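Local coordinates for GTPase-activating protein skywalker (Drosophila melanogaster, PDB 5HJQ) that acts as a GTPase-activating protein for Rab35 in synaptic vesicle protein recycling and, through the TBC domain present here, binds phosphoinositides, at residues Y135-V139 with R179-V183; F143-L148 with A175-R179. One frame throughout, in Å; residues are numbered along the deposited sequence.

Contact 1 (Y135-V139 with R179-V183); sequences YWEMV and RIVNV
Tyr135 reaches from helix 134-143 to helix 171-187 with its hydroxyl leading: OH lies 3.4 Å from Ile180 CG1 and 3.6 Å from Arg179 CG. Its CG stands anti to the backbone N (chi1 179°), which carries the ring out from a backbone bond that does not itself aim at the partner helix. One ring face is covered within its own helix by Val139 CG2, while Val183 approaches the CE1 corner obliquely, with CG2 3.8 Å away. The CB of Val183 is directed toward helix 134-143, and its branches divide: CG1 packs 3.6 Å from Met138 CB, and CG2 meets Val139 CG2. Valine suits this place because its two methyls spread from CB, so one short side chain touches Met138, Val139 and Tyr135 at once. Met138 touches only through its CB; the rest of its bent chain leaves residues 179-183 and touches Tyr186 and Asp187, later on the same helix.

Arg179 extends the contact toward Trp136. Its methylenes serve as an apolar arm, with CD 3.9 Å from Val139 CG1, and a bend at chi3 turns the guanidinium beside the indole. There the CZ3 edge of Trp136 stands over one guanidinium face, 3.9 Å from Arg179 NH2, with the planes nearly perpendicular at 87°. No hydrogen bond joins the two segments. Tyr135 and Arg179 are both buried, and Glu210 gives their polar ends a partner, through a hydrogen bond with Tyr135 OH and a salt bridge with Arg179 NE.

The segment axes cross nearly perpendicularly, at 87° and 10.2 Å, within the all-helical TBC domain. Helix 210-221 covers the junction, bringing Glu210, the ring of Tyr214 against Tyr135, and Ala213 and Leu217 against Ile180.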
ATOM      1  N   TYR A 135     -14.471   1.188  19.117  1.00 60.14           N
ATOM      2  CA  TYR A 135     -14.913   1.508  17.764  1.00 56.79           C
ATOM      3  C   TYR A 135     -16.389   1.883  17.703  1.00 61.90           C
ATOM      4  O   TYR A 135     -16.754   2.929  17.173  1.00 61.73           O
ATOM      5  CB  TYR A 135     -14.653   0.334  16.819  1.00 54.13           C
ATOM      6  CG  TYR A 135     -15.113   0.599  15.404  1.00 58.20           C
ATOM      7  CD1 TYR A 135     -14.569   1.641  14.664  1.00 53.87           C
ATOM      8  CD2 TYR A 135     -16.099  -0.180  14.811  1.00 56.99           C
ATOM      9  CE1 TYR A 135     -14.986   1.898  13.370  1.00 51.29           C
ATOM     10  CE2 TYR A 135     -16.523   0.068  13.512  1.00 59.19           C
ATOM     11  CZ  TYR A 135     -15.959   1.112  12.798  1.00 54.85           C
ATOM     12  OH  TYR A 135     -16.368   1.377  11.509  1.00 55.09           O
ATOM     13  N   TRP A 136     -17.234   1.022  18.257  1.00 63.54           N
ATOM     14  CA  TRP A 136     -18.677   1.204  18.165  1.00 63.37           C
ATOM     15  C   TRP A 136     -19.158   2.414  18.954  1.00 62.57           C
ATOM     16  O   TRP A 136     -20.178   3.017  18.617  1.00 65.73           O
ATOM     17  CB  TRP A 136     -19.386  -0.066  18.624  1.00 60.84           C
ATOM     18  CG  TRP A 136     -19.018  -1.216  17.754  1.00 58.96           C
ATOM     19  CD1 TRP A 136     -18.244  -2.288  18.089  1.00 59.62           C
ATOM     20  CD2 TRP A 136     -19.364  -1.384  16.376  1.00 58.27           C
ATOM     21  NE1 TRP A 136     -18.106  -3.126  17.008  1.00 59.24           N
ATOM     22  CE2 TRP A 136     -18.784  -2.592  15.945  1.00 54.72           C
ATOM     23  CE3 TRP A 136     -20.118  -0.633  15.468  1.00 59.82           C
ATOM     24  CZ2 TRP A 136     -18.937  -3.067  14.644  1.00 52.86           C
ATOM     25  CZ3 TRP A 136     -20.270  -1.107  14.180  1.00 59.33           C
ATOM     26  CH2 TRP A 136     -19.683  -2.314  13.780  1.00 60.72           C
ATOM     27  N   GLU A 137     -18.419   2.778  19.996  1.00 62.88           N
ATOM     28  CA  GLU A 137     -18.669   4.035  20.684  1.00 65.00           C
ATOM     29  C   GLU A 137     -18.498   5.194  19.708  1.00 63.94           C
ATOM     30  O   GLU A 137     -19.357   6.071  19.609  1.00 64.66           O
ATOM     31  CB  GLU A 137     -17.728   4.203  21.874  1.00 59.69           C
ATOM     32  CG  GLU A 137     -17.991   5.460  22.681  1.00 59.99           C
ATOM     33  CD  GLU A 137     -19.399   5.498  23.246  1.00 68.67           C
ATOM     34  OE1 GLU A 137     -19.854   4.465  23.788  1.00 67.95           O
ATOM     35  OE2 GLU A 137     -20.054   6.558  23.134  1.00 66.13           O
ATOM     36  N   MET A 138     -17.381   5.180  18.985  1.00 61.24           N
ATOM     37  CA  MET A 138     -17.103   6.183  17.962  1.00 64.79           C
ATOM     38  C   MET A 138     -18.174   6.172  16.875  1.00 63.04           C
ATOM     39  O   MET A 138     -18.656   7.225  16.458  1.00 58.36           O
ATOM     40  CB  MET A 138     -15.728   5.943  17.336  1.00 61.94           C
ATOM     41  CG  MET A 138     -14.560   5.993  18.311  1.00 66.30           C
ATOM     42  SD  MET A 138     -14.227   7.653  18.930  1.00 73.45           S
ATOM     43  CE  MET A 138     -15.045   7.583  20.523  1.00 70.51           C
ATOM     44  N   VAL A 139     -18.531   4.973  16.422  1.00 65.21           N
ATOM     45  CA  VAL A 139     -19.583   4.797  15.424  1.00 64.43           C
ATOM     46  C   VAL A 139     -20.873   5.471  15.865  1.00 64.10           C
ATOM     47  O   VAL A 139     -21.548   6.131  15.073  1.00 61.89           O
ATOM     48  CB  VAL A 139     -19.860   3.303  15.155  1.00 65.11           C
ATOM     49  CG1 VAL A 139     -21.076   3.130  14.249  1.00 62.74           C
ATOM     50  CG2 VAL A 139     -18.636   2.641  14.545  1.00 61.16           C
ATOM     51  N   ARG A 179     -17.660   3.988   6.506  1.00 56.39           N
ATOM     52  CA  ARG A 179     -17.906   4.203   7.926  1.00 56.68           C
ATOM     53  C   ARG A 179     -16.600   4.254   8.710  1.00 53.08           C
ATOM     54  O   ARG A 179     -16.446   5.070   9.618  1.00 56.76           O
ATOM     55  CB  ARG A 179     -18.821   3.114   8.495  1.00 58.88           C
ATOM     56  CG  ARG A 179     -19.067   3.253   9.989  1.00 50.70           C
ATOM     57  CD  ARG A 179     -20.374   2.599  10.411  1.00 66.15           C
ATOM     58  NE  ARG A 179     -20.344   1.145  10.284  1.00 60.42           N
ATOM     59  CZ  ARG A 179     -21.380   0.355  10.544  1.00 62.41           C
ATOM     60  NH1 ARG A 179     -22.529   0.881  10.941  1.00 61.70           N
ATOM     61  NH2 ARG A 179     -21.269  -0.959  10.405  1.00 61.74           N
ATOM     62  N   ILE A 180     -15.661   3.380   8.360  1.00 49.60           N
ATOM     63  CA  ILE A 180     -14.381   3.325   9.058  1.00 53.72           C
ATOM     64  C   ILE A 180     -13.584   4.619   8.892  1.00 54.63           C
ATOM     65  O   ILE A 180     -13.074   5.169   9.870  1.00 52.85           O
ATOM     66  CB  ILE A 180     -13.520   2.143   8.574  1.00 53.28           C
ATOM     67  CG1 ILE A 180     -14.190   0.813   8.916  1.00 57.02           C
ATOM     68  CG2 ILE A 180     -12.140   2.199   9.210  1.00 52.01           C
ATOM     69  CD1 ILE A 180     -13.311  -0.392   8.637  1.00 49.38           C
ATOM     70  N   VAL A 181     -13.479   5.107   7.659  1.00 51.52           N
ATOM     71  CA  VAL A 181     -12.702   6.316   7.393  1.00 59.56           C
ATOM     72  C   VAL A 181     -13.367   7.542   8.021  1.00 57.60           C
ATOM     73  O   VAL A 181     -12.688   8.496   8.400  1.00 60.71           O
ATOM     74  CB  VAL A 181     -12.496   6.550   5.876  1.00 55.07           C
ATOM     75  CG1 VAL A 181     -11.720   5.398   5.263  1.00 49.65           C
ATOM     76  CG2 VAL A 181     -13.827   6.733   5.165  1.00 61.64           C
ATOM     77  N   ASN A 182     -14.692   7.506   8.143  1.00 63.72           N
ATOM     78  CA  ASN A 182     -15.418   8.565   8.833  1.00 62.50           C
ATOM     79  C   ASN A 182     -15.056   8.587  10.307  1.00 60.65           C
ATOM     80  O   ASN A 182     -14.813   9.647  10.882  1.00 64.25           O
ATOM     81  CB  ASN A 182     -16.928   8.389   8.667  1.00 64.09           C
ATOM     82  CG  ASN A 182     -17.479   9.164   7.483  1.00 63.46           C
ATOM     83  OD1 ASN A 182     -18.051  10.242   7.645  1.00 66.29           O
ATOM     84  ND2 ASN A 182     -17.311   8.616   6.287  1.00 60.21           N
ATOM     85  N   VAL A 183     -15.022   7.402  10.909  1.00 55.25           N
ATOM     86  CA  VAL A 183     -14.642   7.251  12.307  1.00 55.00           C
ATOM     87  C   VAL A 183     -13.202   7.701  12.530  1.00 55.89           C
ATOM     88  O   VAL A 183     -12.912   8.436  13.477  1.00 59.16           O
ATOM     89  CB  VAL A 183     -14.804   5.791  12.780  1.00 59.41           C
ATOM     90  CG1 VAL A 183     -14.159   5.597  14.141  1.00 53.68           C
ATOM     91  CG2 VAL A 183     -16.280   5.401  12.819  1.00 55.60           C
TER

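Contact 2 (F143-L148 with A175-R179)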
ATOM      1  N   PHE A 143     -22.612   8.718  13.955  1.00 63.35           N
ATOM      2  CA  PHE A 143     -23.805   8.442  13.164  1.00 65.50           C
ATOM      3  C   PHE A 143     -25.087   8.358  13.991  1.00 65.53           C
ATOM      4  O   PHE A 143     -26.187   8.417  13.442  1.00 66.24           O
ATOM      5  CB  PHE A 143     -23.607   7.147  12.372  1.00 66.00           C
ATOM      6  CG  PHE A 143     -22.528   7.240  11.331  1.00 65.18           C
ATOM      7  CD1 PHE A 143     -22.800   7.765  10.078  1.00 67.18           C
ATOM      8  CD2 PHE A 143     -21.239   6.812  11.608  1.00 61.84           C
ATOM      9  CE1 PHE A 143     -21.809   7.858   9.118  1.00 63.99           C
ATOM     10  CE2 PHE A 143     -20.244   6.901  10.651  1.00 64.36           C
ATOM     11  CZ  PHE A 143     -20.529   7.427   9.406  1.00 63.55           C
ATOM     12  N   GLY A 144     -24.949   8.221  15.305  1.00 64.82           N
ATOM     13  CA  GLY A 144     -26.107   8.169  16.182  1.00 65.66           C
ATOM     14  C   GLY A 144     -26.743   6.795  16.248  1.00 71.15           C
ATOM     15  O   GLY A 144     -27.777   6.609  16.890  1.00 67.24           O
ATOM     16  N   THR A 145     -26.119   5.826  15.586  1.00 71.75           N
ATOM     17  CA  THR A 145     -26.664   4.476  15.519  1.00 73.74           C
ATOM     18  C   THR A 145     -25.602   3.451  15.123  1.00 73.76           C
ATOM     19  O   THR A 145     -24.596   3.791  14.500  1.00 74.45           O
ATOM     20  CB  THR A 145     -27.830   4.399  14.516  1.00 71.89           C
ATOM     21  OG1 THR A 145     -28.245   3.037  14.366  1.00 69.35           O
ATOM     22  CG2 THR A 145     -27.401   4.947  13.155  1.00 68.22           C
ATOM     23  N   THR A 146     -25.836   2.199  15.498  1.00 75.26           N
ATOM     24  CA  THR A 146     -24.968   1.097  15.110  1.00 70.39           C
ATOM     25  C   THR A 146     -25.292   0.679  13.677  1.00 66.52           C
ATOM     26  O   THR A 146     -24.424   0.225  12.928  1.00 63.27           O
ATOM     27  CB  THR A 146     -25.133  -0.102  16.073  1.00 73.72           C
ATOM     28  OG1 THR A 146     -24.627   0.250  17.367  1.00 79.13           O
ATOM     29  CG2 THR A 146     -24.389  -1.324  15.565  1.00 73.08           C
ATOM     30  N   GLU A 147     -26.551   0.871  13.301  1.00 70.77           N
ATOM     31  CA  GLU A 147     -27.074   0.414  12.018  1.00 70.73           C
ATOM     32  C   GLU A 147     -26.378   1.055  10.818  1.00 71.71           C
ATOM     33  O   GLU A 147     -26.212   2.275  10.758  1.00 70.24           O
ATOM     34  CB  GLU A 147     -28.579   0.688  11.956  1.00 72.79           C
ATOM     35  CG  GLU A 147     -29.250   0.290  10.649  1.00 78.07           C
ATOM     36  CD  GLU A 147     -30.721   0.664  10.620  1.00 81.43           C
ATOM     37  OE1 GLU A 147     -31.340   0.719  11.702  1.00 88.39           O
ATOM     38  OE2 GLU A 147     -31.258   0.898   9.517  1.00 85.61           O
ATOM     39  N   LEU A 148     -25.975   0.217   9.867  1.00 72.09           N
ATOM     40  CA  LEU A 148     -25.338   0.684   8.641  1.00 71.13           C
ATOM     41  C   LEU A 148     -26.351   1.345   7.712  1.00 74.35           C
ATOM     42  O   LEU A 148     -27.399   0.775   7.414  1.00 79.87           O
ATOM     43  CB  LEU A 148     -24.648  -0.472   7.912  1.00 69.61           C
ATOM     44  CG  LEU A 148     -23.797  -0.104   6.692  1.00 70.81           C
ATOM     45  CD1 LEU A 148     -22.504   0.574   7.120  1.00 56.43           C
ATOM     46  CD2 LEU A 148     -23.507  -1.332   5.835  1.00 70.64           C
ATOM     47  N   ALA A 175     -19.604   0.444   1.897  1.00 64.84           N
ATOM     48  CA  ALA A 175     -20.306   1.250   2.890  1.00 62.22           C
ATOM     49  C   ALA A 175     -19.639   1.135   4.255  1.00 61.15           C
ATOM     50  O   ALA A 175     -19.618   2.089   5.033  1.00 62.45           O
ATOM     51  CB  ALA A 175     -21.762   0.835   2.976  1.00 70.37           C
ATOM     52  N   VAL A 176     -19.094  -0.042   4.537  1.00 57.63           N
ATOM     53  CA  VAL A 176     -18.374  -0.280   5.779  1.00 59.26           C
ATOM     54  C   VAL A 176     -17.063   0.507   5.782  1.00 56.15           C
ATOM     55  O   VAL A 176     -16.702   1.139   6.779  1.00 54.24           O
ATOM     56  CB  VAL A 176     -18.088  -1.780   5.982  1.00 53.90           C
ATOM     57  CG1 VAL A 176     -17.014  -1.984   7.030  1.00 47.52           C
ATOM     58  CG2 VAL A 176     -19.366  -2.519   6.353  1.00 59.04           C
ATOM     59  N   ALA A 177     -16.357   0.459   4.656  1.00 57.71           N
ATOM     60  CA  ALA A 177     -15.135   1.234   4.473  1.00 60.94           C
ATOM     61  C   ALA A 177     -15.403   2.714   4.713  1.00 54.39           C
ATOM     62  O   ALA A 177     -14.658   3.381   5.432  1.00 56.06           O
ATOM     63  CB  ALA A 177     -14.570   1.016   3.079  1.00 57.01           C
ATOM     64  N   ASP A 178     -16.482   3.212   4.118  1.00 59.63           N
ATOM     65  CA  ASP A 178     -16.891   4.601   4.288  1.00 63.12           C
ATOM     66  C   ASP A 178     -17.121   4.941   5.753  1.00 62.09           C
ATOM     67  O   ASP A 178     -16.813   6.048   6.195  1.00 64.96           O
ATOM     68  CB  ASP A 178     -18.159   4.894   3.483  1.00 63.24           C
ATOM     69  CG  ASP A 178     -17.964   4.699   1.993  1.00 65.43           C
ATOM     70  OD1 ASP A 178     -16.820   4.861   1.517  1.00 61.46           O
ATOM     71  OD2 ASP A 178     -18.956   4.387   1.297  1.00 67.18           O
ATOM     72  N   ARG A 179     -17.660   3.988   6.506  1.00 56.39           N
ATOM     73  CA  ARG A 179     -17.906   4.203   7.926  1.00 56.68           C
ATOM     74  C   ARG A 179     -16.600   4.254   8.710  1.00 53.08           C
ATOM     75  O   ARG A 179     -16.446   5.070   9.618  1.00 56.76           O
ATOM     76  CB  ARG A 179     -18.821   3.114   8.495  1.00 58.88           C
ATOM     77  CG  ARG A 179     -19.067   3.253   9.989  1.00 50.70           C
ATOM     78  CD  ARG A 179     -20.374   2.599  10.411  1.00 66.15           C
ATOM     79  NE  ARG A 179     -20.344   1.145  10.284  1.00 60.42           N
ATOM     80  CZ  ARG A 179     -21.380   0.355  10.544  1.00 62.41           C
ATOM     81  NH1 ARG A 179     -22.529   0.881  10.941  1.00 61.70           N
ATOM     82  NH2 ARG A 179     -21.269  -0.959  10.405  1.00 61.74           N
TER
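The guanidinium of Arg179 has Leu148 over one face, Trp136 of helix 134-143 over the other, and the backbone of Thr146 and Glu147 at its edge. Leu148 CD1 sits above the centre of its face, 3.6 Å from Arg179 CZ; the N-H donors point outward in the plane, so the face makes no hydrogen bonds and accepts a methyl. At the edge, Arg179 NH1 gives a weak hydrogen bond to Thr146 O; the length is 2.8 Å, but the N-H...O angle is only 126°. The Phe143 ring meets the aliphatic part of the same side chain, its CE2 lying 3.9 Å from Arg179 CG.

Leu148 is the main apolar contact of the loop with the helix. An extended first torsion (chi1 -173°) carries its fork inward, and the two methyls part: CD1 goes to the guanidinium, CD2 to Ala175 CB at 4.0 Å and, more loosely, to Val176 CG2. The small Ala175 lets the leucine settle close to the helix. Before it the chain turns sharply. Gly144 takes positive phi (82°) on leaving helix 134-143, and Thr145 OG1 then accepts from Glu147 N at 2.9 Å, an ST turn that shapes the backbone next to the carbonyl Arg179 uses.

The contact fastens the loop after helix 134-143 to helix 171-187 of the TBC domain, away from the inositol phosphate pocket. A buried arginine lies under a mostly exposed loop. Since its strongest polar partner is Glu210, in salt bridge with NE, the weak bond to Thr146 O is a secondary tie, and packing along its chain and face carries much of the contact.

From the N terminus, the chain runs along helix 134-143, turns through the loop from Gly144 to Leu148, and after a long, mostly irregular excursion enters helix 171-187. Contact 1 closes the longer loop, with 39 residues between its segments; contact 2 closes a shorter one of 26 that lies within it, and both end at or beyond Arg179, the residue they share. Contact 1 crosses the two helices where the side chains are mostly buried, whereas contact 2 ties the loop that follows the first helix to an earlier turn of the second, nearer the surface. They adjoin directly: Val139 CG1 packs against Thr145 O, and Asn182 CB against Phe143 CZ.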